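Local coordinates for proteasome assembly chaperone family protein (Thermoplasma acidophilum, PDB 3GAA), which is of unknown function but belongs to the PAC2 family of proteasome assembly chaperones, so a part in building proteasomes is possible, at residues P27-G32 against T88-M93; H54-L59 against F79-N84; A119-I124 against T181-I186. All coordinates share one frame; numbering follows the deposited sequence.

Interaction 1 (P27-G32 against T88-M93)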
# COMPACT_ATOMS: atom_id res chain seq x y z
N PRO A 27 -32.08 -10.71 8.57
CA PRO A 27 -32.46 -12.04 8.14
C PRO A 27 -31.92 -13.14 9.01
O PRO A 27 -30.91 -12.93 9.68
CB PRO A 27 -31.85 -12.12 6.75
CG PRO A 27 -30.70 -11.20 6.79
CD PRO A 27 -31.09 -10.10 7.67
N VAL A 28 -32.60 -14.27 9.03
CA VAL A 28 -32.04 -15.47 9.67
C VAL A 28 -31.39 -16.29 8.58
O VAL A 28 -32.05 -16.54 7.55
CB VAL A 28 -33.07 -16.35 10.42
CG1 VAL A 28 -34.32 -16.44 9.73
CG2 VAL A 28 -32.51 -17.72 10.55
N VAL A 29 -30.14 -16.69 8.79
CA VAL A 29 -29.38 -17.36 7.74
C VAL A 29 -29.22 -18.86 7.97
O VAL A 29 -28.64 -19.27 8.97
CB VAL A 29 -28.01 -16.73 7.53
CG1 VAL A 29 -27.31 -17.42 6.37
CG2 VAL A 29 -28.17 -15.23 7.21
N LEU A 30 -29.69 -19.66 7.03
CA LEU A 30 -29.60 -21.11 7.15
C LEU A 30 -28.53 -21.64 6.22
O LEU A 30 -28.50 -21.24 5.07
CB LEU A 30 -30.95 -21.74 6.80
CG LEU A 30 -32.19 -21.15 7.49
CD1 LEU A 30 -33.47 -21.54 6.72
CD2 LEU A 30 -32.26 -21.53 8.99
N CYS A 31 -27.67 -22.56 6.68
CA CYS A 31 -26.56 -23.10 5.86
C CYS A 31 -26.55 -24.57 5.66
O CYS A 31 -26.84 -25.31 6.60
CB CYS A 31 -25.25 -22.82 6.54
SG CYS A 31 -25.17 -21.15 6.93
N GLY A 32 -26.11 -24.99 4.47
CA GLY A 32 -25.93 -26.39 4.14
C GLY A 32 -24.67 -26.60 3.32
O GLY A 32 -24.49 -26.05 2.24
N THR A 88 -35.82 -11.61 4.75
CA THR A 88 -35.79 -12.05 6.14
C THR A 88 -35.22 -13.45 6.36
O THR A 88 -35.01 -13.84 7.49
CB THR A 88 -37.21 -12.07 6.71
OG1 THR A 88 -38.11 -12.49 5.68
CG2 THR A 88 -37.62 -10.70 7.22
N VAL A 89 -34.97 -14.22 5.31
CA VAL A 89 -34.34 -15.52 5.47
C VAL A 89 -33.35 -15.66 4.33
O VAL A 89 -33.71 -15.50 3.16
CB VAL A 89 -35.36 -16.70 5.36
CG1 VAL A 89 -34.65 -18.04 5.50
CG2 VAL A 89 -36.51 -16.58 6.37
N LEU A 90 -32.11 -15.95 4.66
CA LEU A 90 -31.17 -16.25 3.64
C LEU A 90 -30.84 -17.73 3.73
O LEU A 90 -30.97 -18.36 4.80
CB LEU A 90 -29.91 -15.41 3.80
CG LEU A 90 -30.02 -13.88 3.81
CD1 LEU A 90 -28.65 -13.31 3.88
CD2 LEU A 90 -30.70 -13.32 2.61
N VAL A 91 -30.43 -18.29 2.61
CA VAL A 91 -29.83 -19.62 2.62
C VAL A 91 -28.47 -19.59 1.91
O VAL A 91 -28.32 -19.02 0.85
CB VAL A 91 -30.70 -20.70 1.95
CG1 VAL A 91 -29.83 -21.96 1.74
CG2 VAL A 91 -32.06 -20.92 2.76
N ALA A 92 -27.48 -20.17 2.57
CA ALA A 92 -26.16 -20.25 2.03
C ALA A 92 -25.97 -21.72 1.82
O ALA A 92 -26.18 -22.49 2.75
CB ALA A 92 -25.18 -19.69 3.02
N MET A 93 -25.64 -22.12 0.60
CA MET A 93 -25.36 -23.54 0.33
C MET A 93 -24.19 -23.73 -0.53
O MET A 93 -23.96 -22.97 -1.47
CB MET A 93 -26.50 -24.28 -0.34
CG MET A 93 -26.92 -23.83 -1.74
SD MET A 93 -28.38 -24.86 -2.11
CE MET A 93 -29.27 -24.16 -3.49
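T88 meets strand 28-32 through its carbonyl: T88 O takes the N-H of V28, N to O 2.9 Å. The side chain of V89 runs next to that of V28 in the same direction, with V89 CG2 4.0 Å from V28 CG1. The other branch of V89, CG1, sits anti to the backbone N (chi1 178°) and meets CD1 of L30 at 3.9 Å. L90 points to the other face. L90 N gives to V28 O at 3.0 Å, and L90 O accepts from L30 N at 2.9 Å in a nearly straight bond (174°). L90 CG rests 3.9 Å from P27 CB, while L90 CB and CD1 both touch V29 CG2. This is parallel pairing, each residue of one strand beside one of the other, inside the mixed sheet of an alpha/beta fold; the strands run 21° apart. Helix 103-117 packs on the face of P27, V29 and L90, helix 39-51 on that of V91 and M93. V91 sets CG1 against the carbonyl O of L30. A92 N binds that same oxygen at 2.9 Å, A92 O accepts from G32 N, and A92 CB lies 4.2 Å from C31 SG. M93 touches G32 O with CB, and its extended chain then leads off toward R80 and Y82.

Interaction 2 (H54-L59 against F79-N84)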
# COMPACT_ATOMS: atom_id res chain seq x y z
N HIS A 54 -34.75 -16.54 -4.21
CA HIS A 54 -34.14 -16.06 -5.42
C HIS A 54 -32.64 -15.89 -5.15
O HIS A 54 -32.20 -15.67 -4.01
CB HIS A 54 -34.81 -14.72 -5.86
CG HIS A 54 -34.57 -13.56 -4.93
ND1 HIS A 54 -35.51 -13.14 -4.01
CD2 HIS A 54 -33.51 -12.73 -4.78
CE1 HIS A 54 -35.03 -12.11 -3.32
NE2 HIS A 54 -33.82 -11.83 -3.77
N GLN A 55 -31.84 -16.01 -6.21
CA GLN A 55 -30.40 -15.92 -6.02
C GLN A 55 -29.94 -14.48 -5.73
O GLN A 55 -30.45 -13.56 -6.29
CB GLN A 55 -29.66 -16.51 -7.21
CG GLN A 55 -28.37 -17.16 -6.73
CD GLN A 55 -27.40 -17.52 -7.81
OE1 GLN A 55 -27.76 -18.00 -8.89
NE2 GLN A 55 -26.12 -17.34 -7.51
N VAL A 56 -28.97 -14.31 -4.87
CA VAL A 56 -28.61 -13.02 -4.38
C VAL A 56 -27.10 -12.78 -4.35
O VAL A 56 -26.63 -11.67 -4.35
CB VAL A 56 -29.19 -12.96 -2.97
CG1 VAL A 56 -28.13 -12.67 -1.92
CG2 VAL A 56 -30.33 -12.03 -2.91
N ALA A 57 -26.31 -13.84 -4.30
CA ALA A 57 -24.86 -13.71 -4.15
C ALA A 57 -24.16 -15.03 -4.48
O ALA A 57 -24.77 -16.10 -4.42
CB ALA A 57 -24.53 -13.28 -2.72
N HIS A 58 -22.91 -14.95 -4.90
CA HIS A 58 -22.05 -16.15 -4.99
C HIS A 58 -20.90 -15.88 -4.06
O HIS A 58 -20.55 -14.73 -3.87
CB HIS A 58 -21.45 -16.33 -6.38
CG HIS A 58 -22.43 -16.65 -7.45
ND1 HIS A 58 -22.72 -17.94 -7.84
CD2 HIS A 58 -23.16 -15.84 -8.25
CE1 HIS A 58 -23.61 -17.92 -8.81
NE2 HIS A 58 -23.89 -16.66 -9.09
N LEU A 59 -20.31 -16.95 -3.52
CA LEU A 59 -19.07 -16.87 -2.75
C LEU A 59 -17.96 -17.40 -3.67
O LEU A 59 -17.91 -18.57 -4.03
CB LEU A 59 -19.18 -17.64 -1.44
CG LEU A 59 -18.10 -17.40 -0.39
CD1 LEU A 59 -18.62 -17.70 1.01
CD2 LEU A 59 -16.88 -18.26 -0.61
N PHE A 79 -21.30 -22.70 -4.98
CA PHE A 79 -21.58 -21.97 -3.72
C PHE A 79 -22.44 -20.73 -4.00
O PHE A 79 -21.95 -19.74 -4.57
CB PHE A 79 -20.26 -21.55 -3.07
CG PHE A 79 -20.34 -21.30 -1.56
CD1 PHE A 79 -21.34 -20.56 -1.00
CD2 PHE A 79 -19.35 -21.77 -0.73
CE1 PHE A 79 -21.37 -20.32 0.35
CE2 PHE A 79 -19.39 -21.53 0.61
CZ PHE A 79 -20.39 -20.83 1.15
N ARG A 80 -23.70 -20.77 -3.53
CA ARG A 80 -24.76 -19.81 -3.85
C ARG A 80 -25.47 -19.36 -2.58
O ARG A 80 -25.60 -20.13 -1.67
CB ARG A 80 -25.78 -20.43 -4.78
CG ARG A 80 -25.24 -20.56 -6.18
CD ARG A 80 -26.11 -21.35 -7.18
NE ARG A 80 -25.88 -22.77 -6.94
CZ ARG A 80 -26.67 -23.53 -6.20
NH1 ARG A 80 -27.78 -23.02 -5.68
NH2 ARG A 80 -26.35 -24.80 -5.99
N ILE A 81 -25.93 -18.11 -2.55
CA ILE A 81 -26.65 -17.57 -1.43
C ILE A 81 -27.95 -17.02 -1.92
O ILE A 81 -27.98 -16.28 -2.87
CB ILE A 81 -25.84 -16.48 -0.72
CG1 ILE A 81 -24.46 -17.06 -0.35
CG2 ILE A 81 -26.63 -15.95 0.49
CD1 ILE A 81 -23.61 -16.12 0.38
N TYR A 82 -29.04 -17.39 -1.26
CA TYR A 82 -30.35 -16.99 -1.66
C TYR A 82 -31.04 -16.20 -0.59
O TYR A 82 -30.72 -16.36 0.58
CB TYR A 82 -31.22 -18.20 -1.90
CG TYR A 82 -30.76 -19.06 -3.03
CD1 TYR A 82 -31.37 -18.97 -4.30
CD2 TYR A 82 -29.76 -20.03 -2.84
CE1 TYR A 82 -30.99 -19.79 -5.36
CE2 TYR A 82 -29.37 -20.87 -3.90
CZ TYR A 82 -30.01 -20.73 -5.15
OH TYR A 82 -29.64 -21.50 -6.21
N ALA A 83 -32.02 -15.42 -1.01
CA ALA A 83 -32.88 -14.62 -0.18
C ALA A 83 -34.31 -14.96 -0.52
O ALA A 83 -34.66 -15.23 -1.65
CB ALA A 83 -32.67 -13.19 -0.48
N ASN A 84 -35.15 -14.93 0.49
CA ASN A 84 -36.58 -14.88 0.27
C ASN A 84 -37.02 -13.46 -0.09
O ASN A 84 -36.23 -12.53 -0.25
CB ASN A 84 -37.35 -15.44 1.48
CG ASN A 84 -37.37 -14.50 2.65
OD1 ASN A 84 -38.29 -14.51 3.44
ND2 ASN A 84 -36.36 -13.70 2.78
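H54 and A83 bond to each other twice through their backbones: H54 N gives to A83 O at 2.9 Å, and A83 N returns a similar bond to H54 O. Further along, I81 O accepts V56 N at 3.0 Å and A57 N at 3.3 Å, the first nearly in line with the carbonyl bond and the second more tilted. I81 N in turn binds A57 O. Between L59 N and F79 O the last bond is weak, at 3.4 Å. Two residues facing one make a classic beta bulge, which shifts the antiparallel register by one; the two short strands run at 128° to each other. Strand 54-60 is the outermost on this side of the chain's sheet, yet A57, H58 and L59 pair antiparallel with a strand of a second subunit, so the sheet runs on across the interface. CG of H54 stands between its backbone N and carbonyl carbon (chi1 67°). The H54 ring comes close to strand 79-83, with A83 O over one face and H54 CE1 3.3 Å from N84 O. An alanine in place of H54 removes the ring, which would probably open a gap beside A83 CB and over the carbonyl oxygens of A83 and N84. Q55 places CG over one face of the Y82 ring, toward the rim, and its side chain crosses that of R80 at about a right angle; R80 has its salt bridge with E95. V56 CG2 packs 3.6 Å from A83 CB, and the CB atoms of A57 and I81 touch. L59 lies over the F79 ring in a CH-pi contact, CB 3.8 Å from the centroid and 17° off the normal, with CD1 near CZ.

Interaction 3 (A119-I124 against T181-I186)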
# COMPACT_ATOMS: atom_id res chain seq x y z
N ALA A 119 -27.47 -9.94 9.53
CA ALA A 119 -28.12 -11.20 9.96
C ALA A 119 -28.22 -11.29 11.48
O ALA A 119 -27.31 -10.94 12.18
CB ALA A 119 -27.40 -12.37 9.41
N SER A 120 -29.36 -11.76 11.98
CA SER A 120 -29.60 -11.88 13.41
C SER A 120 -29.07 -13.22 13.92
O SER A 120 -28.42 -13.23 14.93
CB SER A 120 -31.08 -11.76 13.70
OG SER A 120 -31.85 -12.31 12.62
N GLU A 121 -29.34 -14.33 13.23
CA GLU A 121 -29.04 -15.69 13.72
C GLU A 121 -28.64 -16.60 12.56
O GLU A 121 -29.29 -16.58 11.52
CB GLU A 121 -30.28 -16.34 14.35
CG GLU A 121 -31.20 -15.40 15.16
CD GLU A 121 -31.36 -15.81 16.64
OE1 GLU A 121 -31.31 -17.04 16.95
OE2 GLU A 121 -31.54 -14.89 17.49
N ILE A 122 -27.61 -17.42 12.75
CA ILE A 122 -27.15 -18.32 11.72
C ILE A 122 -27.43 -19.73 12.14
O ILE A 122 -27.09 -20.07 13.21
CB ILE A 122 -25.65 -18.16 11.52
CG1 ILE A 122 -25.38 -16.72 11.13
CG2 ILE A 122 -25.13 -19.06 10.43
CD1 ILE A 122 -23.94 -16.37 11.24
N VAL A 123 -28.04 -20.55 11.31
CA VAL A 123 -28.33 -21.90 11.72
C VAL A 123 -27.56 -22.79 10.81
O VAL A 123 -27.64 -22.62 9.60
CB VAL A 123 -29.80 -22.20 11.57
CG1 VAL A 123 -30.08 -23.54 12.05
CG2 VAL A 123 -30.61 -21.18 12.32
N ILE A 124 -26.79 -23.74 11.33
CA ILE A 124 -26.08 -24.69 10.45
C ILE A 124 -26.76 -26.05 10.46
O ILE A 124 -27.00 -26.66 11.53
CB ILE A 124 -24.64 -24.86 10.81
CG1 ILE A 124 -23.93 -23.53 10.66
CG2 ILE A 124 -24.04 -25.86 9.89
CD1 ILE A 124 -22.99 -23.24 11.81
N THR A 181 -25.86 -14.75 17.08
CA THR A 181 -26.33 -16.02 17.61
C THR A 181 -26.15 -17.04 16.54
O THR A 181 -26.66 -16.82 15.45
CB THR A 181 -27.83 -16.02 17.95
OG1 THR A 181 -28.06 -15.02 18.94
CG2 THR A 181 -28.26 -17.39 18.49
N GLY A 182 -25.41 -18.10 16.83
CA GLY A 182 -25.18 -19.20 15.90
C GLY A 182 -25.56 -20.52 16.56
O GLY A 182 -25.17 -20.75 17.69
N LEU A 183 -26.41 -21.34 15.92
CA LEU A 183 -26.58 -22.69 16.37
C LEU A 183 -26.51 -23.60 15.23
O LEU A 183 -26.46 -23.17 14.11
CB LEU A 183 -27.85 -22.96 17.16
CG LEU A 183 -29.19 -22.56 16.65
CD1 LEU A 183 -29.30 -21.02 16.75
CD2 LEU A 183 -29.34 -23.09 15.27
N SER A 184 -26.44 -24.88 15.56
CA SER A 184 -26.50 -25.92 14.58
C SER A 184 -27.57 -26.97 14.98
O SER A 184 -27.75 -27.22 16.15
CB SER A 184 -25.12 -26.54 14.45
OG SER A 184 -25.29 -27.84 13.90
N PHE A 185 -28.30 -27.52 14.01
CA PHE A 185 -29.12 -28.69 14.27
C PHE A 185 -28.49 -29.89 13.54
O PHE A 185 -28.04 -29.78 12.39
CB PHE A 185 -30.54 -28.48 13.77
CG PHE A 185 -31.32 -27.42 14.52
CD1 PHE A 185 -31.54 -27.52 15.87
CD2 PHE A 185 -31.87 -26.38 13.86
CE1 PHE A 185 -32.26 -26.62 16.54
CE2 PHE A 185 -32.61 -25.43 14.54
CZ PHE A 185 -32.78 -25.55 15.88
N ILE A 186 -28.43 -31.03 14.24
CA ILE A 186 -27.95 -32.26 13.66
C ILE A 186 -28.98 -33.39 13.82
O ILE A 186 -29.67 -33.54 14.85
CB ILE A 186 -26.62 -32.73 14.26
CG1 ILE A 186 -25.59 -31.59 14.29
CG2 ILE A 186 -26.07 -33.84 13.42
CD1 ILE A 186 -25.57 -30.77 15.61
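E121 extends alongside T181, and E121 OE1 comes within 3.4 Å of T181 CG2. The polar partners of that carboxylate oxygen are outside the strand pair: K147 by salt bridge and Y210 by hydrogen bond. I122 N then gives its hydrogen to T181 O at 2.9 Å, and I122 O receives L183 N at 3.1 Å while CA of G182 rests against the same oxygen. These are neighbouring parallel strands of the central sheet, and helix 166-178, which leads into strand 181-190, packs on the face of I122 and I124. Helix 196-210 lies against the opposite face, with Y210 touching V123 and L183. V123 runs beside L183, both of its methyls near CD2 of L183, and V123 CG1 also meets F185 CD2 at 3.8 Å. That same L183 CD2 lies over one face of the F185 ring. I124 N binds L183 O. Two donors reach I124 O: F185 N at 2.9 Å, and the hydroxyl OG of S184 at 3.2 Å from above the carbonyl plane, where chi1 of 158° has turned it roughly anti to its own backbone N.

In the fold
All three contacts belong to one mixed sheet, in the order 54-60, 79-83, 89-94, 28-32, 121-130, 181-190. Interaction 1 is the middle pair and touches both others. Its strand 89-94 is probably bonded to strand 79-83 of interaction 2, V91 O to Y82 N at 2.8 Å and M93 O to R80 N at 3.0 Å. On its other side V29 O probably accepts V123 N of interaction 3 at 2.7 Å. Interactions 2 and 3 do not touch; their centres are about 17 Å apart. Along the chain, both segments of interaction 2 fall between the two strands that interaction 1 pairs, and interaction 3 follows.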